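Local coordinates for glycerate dehydrogenase (Bacillus sp. 5mfcol3.1, PDB 6P2I), which reduces acyclic imino acids, formed in situ by a partner oxidase, to amino acids, probably by hydride transfer from the NADPH it binds, at residues S98-A103 / A158-A163; I153-A158 / K179-V184; I233-L238 / N261-L266. One frame throughout, in Å; residues are numbered along the deposited sequence.

Contact 1: S98-A103 / A158-A163. With NAP (NADP nicotinamide-adenine-dinucleotide phosphate), chain C; EDO (1,2-ethanediol), chain I.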
# COMPACT_ATOMS: atom_id res chain seq x y z
N SER A 98 -4.39 17.87 4.00
CA SER A 98 -4.35 16.41 4.03
C SER A 98 -4.02 15.76 2.69
O SER A 98 -4.00 14.53 2.62
CB SER A 98 -5.70 15.85 4.52
OG SER A 98 -6.66 15.90 3.48
N LYS A 99 -3.76 16.54 1.64
CA LYS A 99 -3.77 15.94 0.31
C LYS A 99 -2.70 14.86 0.15
O LYS A 99 -2.94 13.85 -0.51
CB LYS A 99 -3.66 17.00 -0.79
CG LYS A 99 -2.35 17.78 -0.91
CD LYS A 99 -2.51 18.84 -2.03
CE LYS A 99 -1.23 19.66 -2.21
NZ LYS A 99 -1.26 20.51 -3.44
N GLN A 100 -1.52 15.04 0.77
CA GLN A 100 -0.50 14.00 0.66
C GLN A 100 -0.89 12.77 1.49
O GLN A 100 -0.71 11.63 1.03
CB GLN A 100 0.86 14.53 1.11
CG GLN A 100 1.99 13.50 0.96
CD GLN A 100 2.35 13.25 -0.49
OE1 GLN A 100 2.20 14.12 -1.35
NE2 GLN A 100 2.83 12.03 -0.77
N ALA A 101 -1.40 12.99 2.70
CA ALA A 101 -1.86 11.88 3.54
C ALA A 101 -2.94 11.07 2.84
O ALA A 101 -2.89 9.84 2.82
CB ALA A 101 -2.37 12.42 4.88
N VAL A 102 -3.92 11.75 2.23
CA VAL A 102 -5.02 11.02 1.62
C VAL A 102 -4.55 10.31 0.36
O VAL A 102 -4.92 9.16 0.10
CB VAL A 102 -6.21 11.96 1.32
CG1 VAL A 102 -7.33 11.20 0.60
CG2 VAL A 102 -6.74 12.54 2.63
N ALA A 103 -3.72 10.98 -0.45
CA ALA A 103 -3.20 10.34 -1.65
C ALA A 103 -2.41 9.08 -1.30
O ALA A 103 -2.56 8.04 -1.96
CB ALA A 103 -2.33 11.32 -2.43
N ALA A 158 -2.58 11.40 -8.89
CA ALA A 158 -2.05 11.27 -10.25
C ALA A 158 -0.53 11.33 -10.27
O ALA A 158 0.12 10.60 -11.02
CB ALA A 158 -2.64 12.35 -11.16
N GLU A 159 0.07 12.21 -9.45
CA GLU A 159 1.53 12.31 -9.44
C GLU A 159 2.15 11.00 -9.00
O GLU A 159 3.13 10.53 -9.60
CB GLU A 159 1.99 13.43 -8.50
CG GLU A 159 1.63 14.82 -8.89
CD GLU A 159 2.18 15.81 -7.89
OE1 GLU A 159 3.40 15.73 -7.59
OE2 GLU A 159 1.41 16.65 -7.39
N ILE A 160 1.62 10.41 -7.93
CA ILE A 160 2.13 9.13 -7.46
C ILE A 160 1.89 8.05 -8.51
O ILE A 160 2.77 7.23 -8.80
CB ILE A 160 1.48 8.75 -6.12
CG1 ILE A 160 1.83 9.77 -5.04
CG2 ILE A 160 1.92 7.35 -5.71
CD1 ILE A 160 1.05 9.58 -3.78
N ALA A 161 0.70 8.05 -9.11
CA ALA A 161 0.39 7.05 -10.14
C ALA A 161 1.32 7.19 -11.34
O ALA A 161 1.83 6.18 -11.86
CB ALA A 161 -1.06 7.17 -10.58
N ASN A 162 1.52 8.42 -11.83
CA ASN A 162 2.25 8.61 -13.09
C ASN A 162 3.69 8.16 -12.95
O ASN A 162 4.32 7.77 -13.94
CB ASN A 162 2.18 10.07 -13.54
CG ASN A 162 1.05 10.33 -14.54
OD1 ASN A 162 0.87 9.59 -15.51
ND2 ASN A 162 0.30 11.41 -14.32
N ALA A 163 4.22 8.18 -11.73
CA ALA A 163 5.57 7.74 -11.47
C ALA A 163 5.65 6.30 -10.97
O ALA A 163 6.74 5.72 -10.97
CB ALA A 163 6.25 8.70 -10.48
PA NAP C . -10.88 19.99 -4.78
O1A NAP C . -12.01 20.98 -4.64
O2A NAP C . -9.47 20.50 -4.93
O5B NAP C . -11.19 19.08 -6.06
C5B NAP C . -12.50 18.60 -6.32
C4B NAP C . -12.49 17.96 -7.70
O4B NAP C . -13.78 17.40 -7.93
C3B NAP C . -12.25 18.99 -8.82
O3B NAP C . -11.60 18.34 -9.92
C2B NAP C . -13.65 19.36 -9.25
O2B NAP C . -13.71 19.82 -10.59
C1B NAP C . -14.30 17.99 -9.12
N9A NAP C . -15.77 18.10 -9.09
C8A NAP C . -16.51 18.90 -8.29
N7A NAP C . -17.83 18.75 -8.56
C5A NAP C . -17.92 17.86 -9.57
C6A NAP C . -19.02 17.24 -10.34
N6A NAP C . -20.31 17.57 -10.09
N1A NAP C . -18.68 16.35 -11.30
C2A NAP C . -17.40 16.01 -11.56
N3A NAP C . -16.34 16.53 -10.90
C4A NAP C . -16.56 17.44 -9.91
O3 NAP C . -11.06 18.96 -3.56
PN NAP C . -9.93 18.07 -2.84
O1N NAP C . -9.07 18.94 -1.96
O2N NAP C . -9.24 17.21 -3.87
O5D NAP C . -10.85 17.18 -1.88
C5D NAP C . -11.84 16.31 -2.44
C4D NAP C . -12.65 15.65 -1.33
O4D NAP C . -11.80 14.79 -0.58
C3D NAP C . -13.20 16.60 -0.28
O3D NAP C . -14.41 17.25 -0.70
C2D NAP C . -13.38 15.69 0.92
O2D NAP C . -14.74 15.23 0.96
C1D NAP C . -12.42 14.53 0.67
N1N NAP C . -11.41 14.46 1.74
C2N NAP C . -11.27 13.32 2.44
C3N NAP C . -10.34 13.21 3.47
C7N NAP C . -10.22 11.94 4.26
O7N NAP C . -9.65 11.96 5.34
N7N NAP C . -10.79 10.81 3.82
C4N NAP C . -9.55 14.32 3.77
C5N NAP C . -9.72 15.50 3.04
C6N NAP C . -10.66 15.53 2.02
P2B NAP C . -13.47 21.36 -11.00
O1X NAP C . -14.43 22.17 -10.15
O2X NAP C . -12.03 21.65 -10.66
O3X NAP C . -13.74 21.37 -12.48
C1 EDO I . 3.15 13.06 -4.48
O1 EDO I . 3.29 14.28 -3.72
C2 EDO I . 4.43 12.25 -4.39
O2 EDO I . 4.57 11.66 -3.09
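Two helices that border the cofactor site, 99-114 and 152-163, meet where Ile-160 reaches across to Ala-103 and Gln-100. The delta carbon does the touching: CD1 of Ile-160 lies 4.0 Å from CB of Ala-103, methyl against methyl, and 4.3 Å from NE2 of Gln-100, a loose van der Waals contact of the amide nitrogen with the methyl. Ile-160 bears most of the small buried area, while Ala-103, a short side chain facing the other helix, lets that methyl approach its helix closely. Gln-100 arrives by a bent route. Its CG stands opposite the backbone N (chi1 -177°), and a turn at chi2 (71°) then swings the amide toward Ile-160. There a molecule of 1,2-ethanediol, probably from the crystallisation liquor, spans the amide: its O1 donates to OE1 at 2.6 Å, and NE2 donates to O2 at 2.9 Å with an N-H...O angle of 147°. With one bond at OE1 and two at NE2, including one to OE2 of Glu-104, the rotation of the amide is restrained. The diol lies between Gln-100 and Ile-160, its C1 3.6 Å from CG1 of Ile-160, and is also hydrogen-bonded to the carbonyl of Phe-164 of the second subunit.

Helix 152-163 is the first helix of a Rossmann fold, and segment 98-103 brings the start of the other helix up to the same cofactor. CG2 of Val-102 packs 3.5 Å from C4N, the nicotinamide carbon that carries the hydride in NADPH. Ile-160 also packs on Phe-164 of the second subunit.

Contact 2: I153-A158 / K179-V184. With NAP (NADP nicotinamide-adenine-dinucleotide phosphate), chain C.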
# COMPACT_ATOMS: atom_id res chain seq x y z
N ILE A 153 -6.46 16.69 -4.20
CA ILE A 153 -6.10 15.31 -3.86
C ILE A 153 -5.97 14.46 -5.12
O ILE A 153 -5.01 13.70 -5.26
CB ILE A 153 -7.11 14.72 -2.85
CG1 ILE A 153 -7.16 15.61 -1.61
CG2 ILE A 153 -6.66 13.30 -2.44
CD1 ILE A 153 -8.17 15.17 -0.52
N GLY A 154 -6.92 14.58 -6.05
CA GLY A 154 -6.83 13.81 -7.29
C GLY A 154 -5.51 14.03 -8.01
O GLY A 154 -4.90 13.08 -8.50
N GLN A 155 -5.04 15.27 -8.06
CA GLN A 155 -3.77 15.54 -8.74
C GLN A 155 -2.59 14.96 -7.97
O GLN A 155 -1.59 14.58 -8.58
CB GLN A 155 -3.58 17.04 -8.93
CG GLN A 155 -4.44 17.59 -10.05
CD GLN A 155 -4.29 19.09 -10.20
OE1 GLN A 155 -3.17 19.60 -10.22
NE2 GLN A 155 -5.41 19.79 -10.31
N THR A 156 -2.67 14.90 -6.64
CA THR A 156 -1.60 14.27 -5.88
C THR A 156 -1.57 12.78 -6.14
O THR A 156 -0.49 12.20 -6.32
CB THR A 156 -1.76 14.57 -4.38
OG1 THR A 156 -1.89 15.99 -4.18
CG2 THR A 156 -0.54 14.10 -3.61
N VAL A 157 -2.74 12.14 -6.20
CA VAL A 157 -2.80 10.73 -6.56
C VAL A 157 -2.23 10.52 -7.95
O VAL A 157 -1.47 9.57 -8.19
CB VAL A 157 -4.25 10.21 -6.45
CG1 VAL A 157 -4.36 8.81 -7.08
CG2 VAL A 157 -4.70 10.18 -5.00
N ALA A 158 -2.58 11.40 -8.89
CA ALA A 158 -2.05 11.27 -10.25
C ALA A 158 -0.53 11.33 -10.27
O ALA A 158 0.12 10.60 -11.02
CB ALA A 158 -2.64 12.35 -11.16
N LYS A 179 -2.95 18.88 -16.15
CA LYS A 179 -1.77 18.29 -16.78
C LYS A 179 -1.55 16.86 -16.31
O LYS A 179 -1.71 16.54 -15.12
CB LYS A 179 -0.53 19.14 -16.48
N GLY A 180 -1.19 15.99 -17.25
CA GLY A 180 -0.85 14.61 -16.95
C GLY A 180 -2.03 13.68 -16.74
O GLY A 180 -1.82 12.54 -16.31
N ILE A 181 -3.25 14.14 -17.01
CA ILE A 181 -4.45 13.34 -16.79
C ILE A 181 -5.28 13.39 -18.07
O ILE A 181 -5.74 14.47 -18.47
CB ILE A 181 -5.27 13.85 -15.60
CG1 ILE A 181 -4.45 13.75 -14.30
CG2 ILE A 181 -6.57 13.08 -15.48
CD1 ILE A 181 -5.14 14.37 -13.07
N GLN A 182 -5.48 12.24 -18.71
CA GLN A 182 -6.34 12.16 -19.88
C GLN A 182 -7.79 12.23 -19.41
O GLN A 182 -8.26 11.34 -18.69
CB GLN A 182 -6.09 10.88 -20.66
CG GLN A 182 -7.09 10.67 -21.79
CD GLN A 182 -6.57 11.17 -23.13
OE1 GLN A 182 -6.50 12.38 -23.36
NE2 GLN A 182 -6.21 10.24 -24.00
N GLN A 183 -8.50 13.28 -19.80
CA GLN A 183 -9.83 13.48 -19.25
C GLN A 183 -10.90 12.87 -20.14
O GLN A 183 -10.84 12.97 -21.37
CB GLN A 183 -10.07 14.97 -19.00
CG GLN A 183 -9.20 15.42 -17.85
CD GLN A 183 -9.01 16.92 -17.73
OE1 GLN A 183 -7.88 17.41 -17.83
NE2 GLN A 183 -10.09 17.66 -17.49
N VAL A 184 -11.85 12.18 -19.51
CA VAL A 184 -12.88 11.39 -20.17
C VAL A 184 -14.20 11.63 -19.44
O VAL A 184 -14.22 12.20 -18.35
CB VAL A 184 -12.54 9.89 -20.16
CG1 VAL A 184 -11.20 9.64 -20.87
CG2 VAL A 184 -12.48 9.37 -18.73
PA NAP C . -10.88 19.99 -4.78
O1A NAP C . -12.01 20.98 -4.64
O2A NAP C . -9.47 20.50 -4.93
O5B NAP C . -11.19 19.08 -6.06
C5B NAP C . -12.50 18.60 -6.32
C4B NAP C . -12.49 17.96 -7.70
O4B NAP C . -13.78 17.40 -7.93
C3B NAP C . -12.25 18.99 -8.82
O3B NAP C . -11.60 18.34 -9.92
C2B NAP C . -13.65 19.36 -9.25
O2B NAP C . -13.71 19.82 -10.59
C1B NAP C . -14.30 17.99 -9.12
N9A NAP C . -15.77 18.10 -9.09
C8A NAP C . -16.51 18.90 -8.29
N7A NAP C . -17.83 18.75 -8.56
C5A NAP C . -17.92 17.86 -9.57
C6A NAP C . -19.02 17.24 -10.34
N6A NAP C . -20.31 17.57 -10.09
N1A NAP C . -18.68 16.35 -11.30
C2A NAP C . -17.40 16.01 -11.56
N3A NAP C . -16.34 16.53 -10.90
C4A NAP C . -16.56 17.44 -9.91
O3 NAP C . -11.06 18.96 -3.56
PN NAP C . -9.93 18.07 -2.84
O1N NAP C . -9.07 18.94 -1.96
O2N NAP C . -9.24 17.21 -3.87
O5D NAP C . -10.85 17.18 -1.88
C5D NAP C . -11.84 16.31 -2.44
C4D NAP C . -12.65 15.65 -1.33
O4D NAP C . -11.80 14.79 -0.58
C3D NAP C . -13.20 16.60 -0.28
O3D NAP C . -14.41 17.25 -0.70
C2D NAP C . -13.38 15.69 0.92
O2D NAP C . -14.74 15.23 0.96
C1D NAP C . -12.42 14.53 0.67
N1N NAP C . -11.41 14.46 1.74
C2N NAP C . -11.27 13.32 2.44
C3N NAP C . -10.34 13.21 3.47
C7N NAP C . -10.22 11.94 4.26
O7N NAP C . -9.65 11.96 5.34
N7N NAP C . -10.79 10.81 3.82
C4N NAP C . -9.55 14.32 3.77
C5N NAP C . -9.72 15.50 3.04
C6N NAP C . -10.66 15.53 2.02
P2B NAP C . -13.47 21.36 -11.00
O1X NAP C . -14.43 22.17 -10.15
O2X NAP C . -12.03 21.65 -10.66
O3X NAP C . -13.74 21.37 -12.48
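The flat amide of Gln-155 extends past Ile-181, which meets only the CG methylene: CG of Gln-155 lies 4.5 Å from CD1 of Ile-181, at the margin of the contact. NE2 donates to the carbonyl of Ile-150, which settles where this polar end goes. A second flat group, the nicotinamide ring of the cofactor, receives the opposite end of the helical segment. CD1 of Ile-153 sits against one face of it, 3.6 Å from C6N, on the same side as Val-102.

The apolar part of the contact is a single pairing. CB of Ala-158 meets the end of the Ile-181 chain, 3.7 Å from CD1 and 3.9 Å from CG1, so the branch runs alongside the methyl. With CG1 opposite its own carbonyl carbon (chi1 -62°) and the chain extended beyond, Ile-181 sends this long branch to the helix.

What the same helix does at its beginning is the classic lesson of the Rossmann fold. Ile-153 N donates to the phosphate oxygen O2N at 2.8 Å, almost straight at 168°, and Gly-154 fits the last glycine of a GxGxxG pattern. The positive end of the helix dipole would be expected to stabilise the phosphate charge.

Helix 152-163 packs on strands 144-148 and 167-171, with Ala-158 touching Leu-147 and Val-168. Ile-181 also touches Val-168, just ahead of the outermost strand 182-183, which pairs with 167-171.

Contact 3: I233-L238 / N261-L266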
# COMPACT_ATOMS: atom_id res chain seq x y z
N ILE A 233 -21.78 7.10 -3.59
CA ILE A 233 -22.01 5.82 -4.25
C ILE A 233 -23.40 5.33 -3.89
O ILE A 233 -23.87 5.53 -2.76
CB ILE A 233 -20.96 4.78 -3.84
CG1 ILE A 233 -19.54 5.35 -3.99
CG2 ILE A 233 -21.14 3.49 -4.63
CD1 ILE A 233 -18.45 4.40 -3.52
N ASP A 234 -24.07 4.68 -4.85
CA ASP A 234 -25.22 3.84 -4.51
C ASP A 234 -24.69 2.67 -3.69
O ASP A 234 -24.26 1.65 -4.24
CB ASP A 234 -25.95 3.36 -5.76
CG ASP A 234 -27.23 2.58 -5.46
OD1 ASP A 234 -27.31 1.90 -4.41
OD2 ASP A 234 -28.16 2.66 -6.29
N GLU A 235 -24.69 2.82 -2.36
CA GLU A 235 -23.99 1.86 -1.51
C GLU A 235 -24.63 0.49 -1.54
O GLU A 235 -23.93 -0.52 -1.43
CB GLU A 235 -23.92 2.39 -0.08
CG GLU A 235 -22.88 1.72 0.76
CD GLU A 235 -22.78 2.35 2.13
OE1 GLU A 235 -21.85 3.16 2.32
OE2 GLU A 235 -23.65 2.05 2.98
N GLN A 236 -25.96 0.43 -1.67
CA GLN A 236 -26.63 -0.86 -1.80
C GLN A 236 -26.21 -1.55 -3.09
O GLN A 236 -25.98 -2.77 -3.10
CB GLN A 236 -28.15 -0.67 -1.76
CG GLN A 236 -28.69 -0.40 -0.38
CD GLN A 236 -30.20 -0.50 -0.31
OE1 GLN A 236 -30.90 -0.06 -1.22
NE2 GLN A 236 -30.71 -1.09 0.76
N ALA A 237 -26.11 -0.80 -4.19
CA ALA A 237 -25.64 -1.40 -5.43
C ALA A 237 -24.19 -1.85 -5.31
O ALA A 237 -23.82 -2.90 -5.85
CB ALA A 237 -25.80 -0.41 -6.59
N LEU A 238 -23.36 -1.08 -4.60
CA LEU A 238 -21.97 -1.48 -4.41
C LEU A 238 -21.88 -2.77 -3.61
O LEU A 238 -21.06 -3.64 -3.91
CB LEU A 238 -21.19 -0.35 -3.72
CG LEU A 238 -19.70 -0.61 -3.47
CD1 LEU A 238 -18.98 -1.03 -4.75
CD2 LEU A 238 -19.00 0.60 -2.85
N ASN A 261 -24.25 -2.56 8.81
CA ASN A 261 -24.11 -2.38 7.37
C ASN A 261 -23.60 -3.68 6.76
O ASN A 261 -22.55 -4.18 7.17
CB ASN A 261 -23.16 -1.24 7.05
CG ASN A 261 -23.19 -0.82 5.58
OD1 ASN A 261 -23.22 -1.67 4.68
ND2 ASN A 261 -23.17 0.48 5.34
N PRO A 262 -24.32 -4.27 5.79
CA PRO A 262 -23.89 -5.56 5.23
C PRO A 262 -22.50 -5.54 4.62
O PRO A 262 -21.87 -6.60 4.51
CB PRO A 262 -24.96 -5.85 4.17
CG PRO A 262 -26.15 -5.05 4.60
CD PRO A 262 -25.60 -3.81 5.22
N ILE A 263 -22.00 -4.37 4.20
CA ILE A 263 -20.65 -4.31 3.65
C ILE A 263 -19.62 -4.78 4.67
O ILE A 263 -18.57 -5.33 4.30
CB ILE A 263 -20.37 -2.89 3.14
CG1 ILE A 263 -21.23 -2.60 1.91
CG2 ILE A 263 -18.88 -2.68 2.83
CD1 ILE A 263 -21.04 -1.22 1.34
N ILE A 264 -19.91 -4.60 5.96
CA ILE A 264 -19.00 -5.06 7.02
C ILE A 264 -18.80 -6.57 6.98
O ILE A 264 -17.80 -7.08 7.50
CB ILE A 264 -19.53 -4.58 8.40
CG1 ILE A 264 -18.87 -3.26 8.78
CG2 ILE A 264 -19.32 -5.60 9.50
CD1 ILE A 264 -19.21 -2.15 7.87
N GLY A 265 -19.71 -7.31 6.33
CA GLY A 265 -19.61 -8.74 6.20
C GLY A 265 -18.78 -9.24 5.04
O GLY A 265 -18.54 -10.45 4.93
N LEU A 266 -18.32 -8.35 4.17
CA LEU A 266 -17.65 -8.74 2.93
C LEU A 266 -16.16 -9.02 3.15
O LEU A 266 -15.48 -8.28 3.88
CB LEU A 266 -17.79 -7.65 1.88
CG LEU A 266 -19.19 -7.31 1.38
CD1 LEU A 266 -19.13 -6.02 0.57
CD2 LEU A 266 -19.74 -8.45 0.55
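Glu-235 and Asn-261 approach from opposite directions and join through one hydrogen bond, ND2 to OE2 at 2.9 Å, with an N-H...O angle of 154°. The bond is asymmetric in its geometry. The carboxylate oxygen lies nearly in the amide plane of Asn-261, whereas the amide nitrogen comes at OE2 from well above the carboxylate plane, and the two flat groups are turned 54° apart. Glu-235 can reach so far because its CG is opposite the backbone N (chi1 -162°) and the chain stays extended beyond it.

Ile-263 packs on the same glutamate. Its CD1 comes slantwise to the stem, 3.5 Å from CG and 4.0 Å from CD of Glu-235, so one side chain gives both a polar tip and an apolar flank to its partners.

On each side an acidic or amide side chain accepts from a backbone N-H near the start of a helical element, a recurring way to begin one. Asp-234 is the N-cap of helix 235-243, its OD1 accepting from Ala-237 N at 3.0 Å. On the other segment, Asn-261 forms an Asx turn, OD1 taking Ile-263 N at 3.0 Å just where the 3-10 segment 262-265 begins. The turn holds the amide oxygen in place and leaves ND2 turned to the glutamate.

Each polar group has a second grip: OE2 of Glu-235 also bonds to the hydroxyl of Thr-256, and ND2 of Asn-261 to the carbonyl of Tyr-257. The carbonyls of Ile-264, within the 3-10 segment, and Leu-266, just after it, accept from NH1 of Arg-125 of the second subunit.

Overall arrangement
Contacts 1 and 2 are neighbours, their centres 10 Å apart, and both draw on helix 152-163 and share Ala-158. One face of that helix meets helix 99-114, another the loop leading into edge strand 182-183, and both contacts touch NADP. Along the chain their segments alternate. Contact 3 follows both, 26 to 27 Å away by centres and without touching either, on helix 235-243 and the loop before strand 269-271. The seven-stranded parallel sheet thus has contact 2 beside one outermost strand and contact 3 near the other. Contacts 1 and 3 also reach the second subunit, so dimer packing engages two separate regions of the domain.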